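Local atomic coordinates of putative mandelate racemase (Zymomonas mobilis, PDB entry 2OX4), a protein that binds a magnesium ion and, as a member of the mandelate racemase branch of the enolase superfamily, probably acts as a lyase, perhaps a dehydratase. Residues C[302-307]-C[335-340]. Numbering follows the deposited sequence. Where two conformers were deposited one is given.
Sequences KIADMA and IPNFCI
The flat amide of Asn337 meets helix 296-309 with its nitrogen side: ND2 lies 3.0 Å from Ala304 O, and its N-H points at that oxygen with an angle of 149°. The approach is not coplanar, since Ala304 O stands 21° out of the amide plane and ND2 lies off the plane of the carbonyl. Ala307 CB lies 4.1 Å from Asn337 ND2, a van der Waals approach to the nitrogen. On the oxygen side of the amide, one water donates to Asn337 OD1 and, over 2.7 Å, to Asp305 OD1, joining amide and carboxylate indirectly. Asn337 CG sits between its backbone N and carbonyl carbon (chi1 56°), a rotation that carries the amide over to the helix. Both segments belong to the C-terminal TIM-barrel-like domain of the enolase superfamily, where the loop 335-340 leads from helix 322-333 into strand 341-344 and passes beside helix 296-309. ND2 has a second acceptor, Val312 O, just before strand 313-314, so its two bonds join this loop to both the helix and the approach to the next strand. With an alanine here, Ala304 O and Val312 O would probably both lose this donor and the water its OD1 acceptor. An apolar contact adjoins the amide: Ala304 CB packs against Ile335 CG2 at 3.9 Å and against CD1 of the same isoleucine at 4.1 Å. Val314 touches Ala304, Ile335 and Asn337. Across the subunit interface, Arg272 of the second subunit hydrogen-bonds to Asp305 O.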
loop_
_atom_site.group_PDB
_atom_site.type_symbol
_atom_site.label_atom_id
_atom_site.label_comp_id
_atom_site.label_asym_id
_atom_site.label_seq_id
_atom_site.Cartn_x
_atom_site.Cartn_y
_atom_site.Cartn_z
ATOM N N LYS C 302 18.481 4.896 -21.902
ATOM C CA LYS C 302 17.623 4.005 -21.106
ATOM C C LYS C 302 16.837 4.753 -20.029
ATOM O O LYS C 302 15.655 4.472 -19.796
ATOM C CB LYS C 302 18.453 2.861 -20.494
ATOM C CG LYS C 302 19.167 1.996 -21.564
ATOM C CD LYS C 302 20.018 0.855 -20.973
ATOM C CE LYS C 302 20.787 0.132 -22.105
ATOM N NZ LYS C 302 21.638 -0.982 -21.588
ATOM N N ILE C 303 17.487 5.714 -19.387
ATOM C CA ILE C 303 16.815 6.528 -18.367
ATOM C C ILE C 303 15.732 7.390 -19.001
ATOM O O ILE C 303 14.600 7.409 -18.526
ATOM C CB ILE C 303 17.808 7.419 -17.576
ATOM C CG1 ILE C 303 18.763 6.537 -16.758
ATOM C CG2 ILE C 303 17.039 8.394 -16.665
ATOM C CD1 ILE C 303 20.092 7.231 -16.383
ATOM N N ALA C 304 16.082 8.091 -20.079
ATOM C CA ALA C 304 15.119 8.949 -20.765
ATOM C C ALA C 304 13.917 8.148 -21.305
ATOM O O ALA C 304 12.771 8.593 -21.216
ATOM C CB ALA C 304 15.806 9.725 -21.880
ATOM N N ASP C 305 14.176 6.959 -21.843
ATOM C CA ASP C 305 13.108 6.109 -22.394
ATOM C C ASP C 305 12.155 5.595 -21.318
ATOM O O ASP C 305 10.940 5.576 -21.518
ATOM C CB ASP C 305 13.688 4.934 -23.170
ATOM C CG ASP C 305 14.486 5.372 -24.396
ATOM O OD1 ASP C 305 14.352 6.535 -24.852
ATOM O OD2 ASP C 305 15.274 4.536 -24.886
ATOM N N MET C 306 12.692 5.195 -20.169
ATOM C CA MET C 306 11.850 4.825 -19.029
ATOM C C MET C 306 11.060 6.041 -18.527
ATOM O O MET C 306 9.877 5.940 -18.230
ATOM C CB MET C 306 12.713 4.225 -17.907
ATOM C CG MET C 306 11.931 3.432 -16.865
ATOM S SD MET C 306 12.968 2.375 -15.817
ATOM C CE MET C 306 14.153 3.556 -15.172
ATOM N N ALA C 307 11.721 7.201 -18.451
ATOM C CA ALA C 307 11.078 8.418 -17.936
ATOM C C ALA C 307 9.866 8.817 -18.791
ATOM O O ALA C 307 8.871 9.301 -18.270
ATOM C CB ALA C 307 12.076 9.577 -17.859
ATOM N N ILE C 335 16.170 12.265 -28.308
ATOM C CA ILE C 335 15.060 11.773 -27.461
ATOM C C ILE C 335 13.780 12.585 -27.717
ATOM O O ILE C 335 13.858 13.793 -27.950
ATOM C CB ILE C 335 15.417 11.776 -25.928
ATOM C CG1 ILE C 335 15.800 13.184 -25.443
ATOM C CG2 ILE C 335 16.533 10.744 -25.613
ATOM C CD1 ILE C 335 15.884 13.326 -23.903
ATOM N N PRO C 336 12.603 11.929 -27.694
ATOM C CA PRO C 336 11.338 12.657 -27.876
ATOM C C PRO C 336 10.936 13.543 -26.689
ATOM O O PRO C 336 10.290 14.581 -26.897
ATOM C CB PRO C 336 10.311 11.539 -28.103
ATOM C CG PRO C 336 10.875 10.358 -27.388
ATOM C CD PRO C 336 12.378 10.478 -27.550
ATOM N N ASN C 337 11.331 13.157 -25.471
ATOM C CA ASN C 337 10.884 13.832 -24.257
ATOM C C ASN C 337 11.905 14.842 -23.721
ATOM O O ASN C 337 12.233 14.857 -22.546
ATOM C CB ASN C 337 10.413 12.832 -23.162
ATOM C CG ASN C 337 11.488 11.785 -22.775
ATOM O OD1 ASN C 337 12.310 11.389 -23.598
ATOM N ND2 ASN C 337 11.451 11.318 -21.512
ATOM N N PHE C 338 12.408 15.696 -24.602
ATOM C CA PHE C 338 13.363 16.736 -24.225
ATOM C C PHE C 338 12.628 17.976 -23.705
ATOM O O PHE C 338 11.634 18.395 -24.295
ATOM C CB PHE C 338 14.218 17.097 -25.461
ATOM C CG PHE C 338 15.028 18.365 -25.313
ATOM C CD1 PHE C 338 16.185 18.381 -24.546
ATOM C CD2 PHE C 338 14.645 19.527 -25.980
ATOM C CE1 PHE C 338 16.952 19.549 -24.428
ATOM C CE2 PHE C 338 15.395 20.698 -25.868
ATOM C CZ PHE C 338 16.548 20.706 -25.092
ATOM N N CYS C 339 13.126 18.565 -22.612
ATOM C CA CYS C 339 12.540 19.786 -22.041
ATOM C C CYS C 339 13.288 21.051 -22.531
ATOM O O CYS C 339 12.720 21.904 -23.230
ATOM C CB CYS C 339 12.582 19.725 -20.502
ATOM S SG CYS C 339 11.973 21.229 -19.719
ATOM N N ILE C 340 14.562 21.147 -22.172
ATOM C CA ILE C 340 15.354 22.383 -22.349
ATOM C C ILE C 340 16.825 22.028 -22.109
ATOM O O ILE C 340 17.127 21.013 -21.464
ATOM C CB ILE C 340 14.859 23.518 -21.407
ATOM C CG1 ILE C 340 15.407 24.884 -21.850
ATOM C CG2 ILE C 340 15.134 23.193 -19.924
ATOM C CD1 ILE C 340 14.768 26.060 -21.123
HETATM O O HOH W 1 12.830 8.783 -24.652
#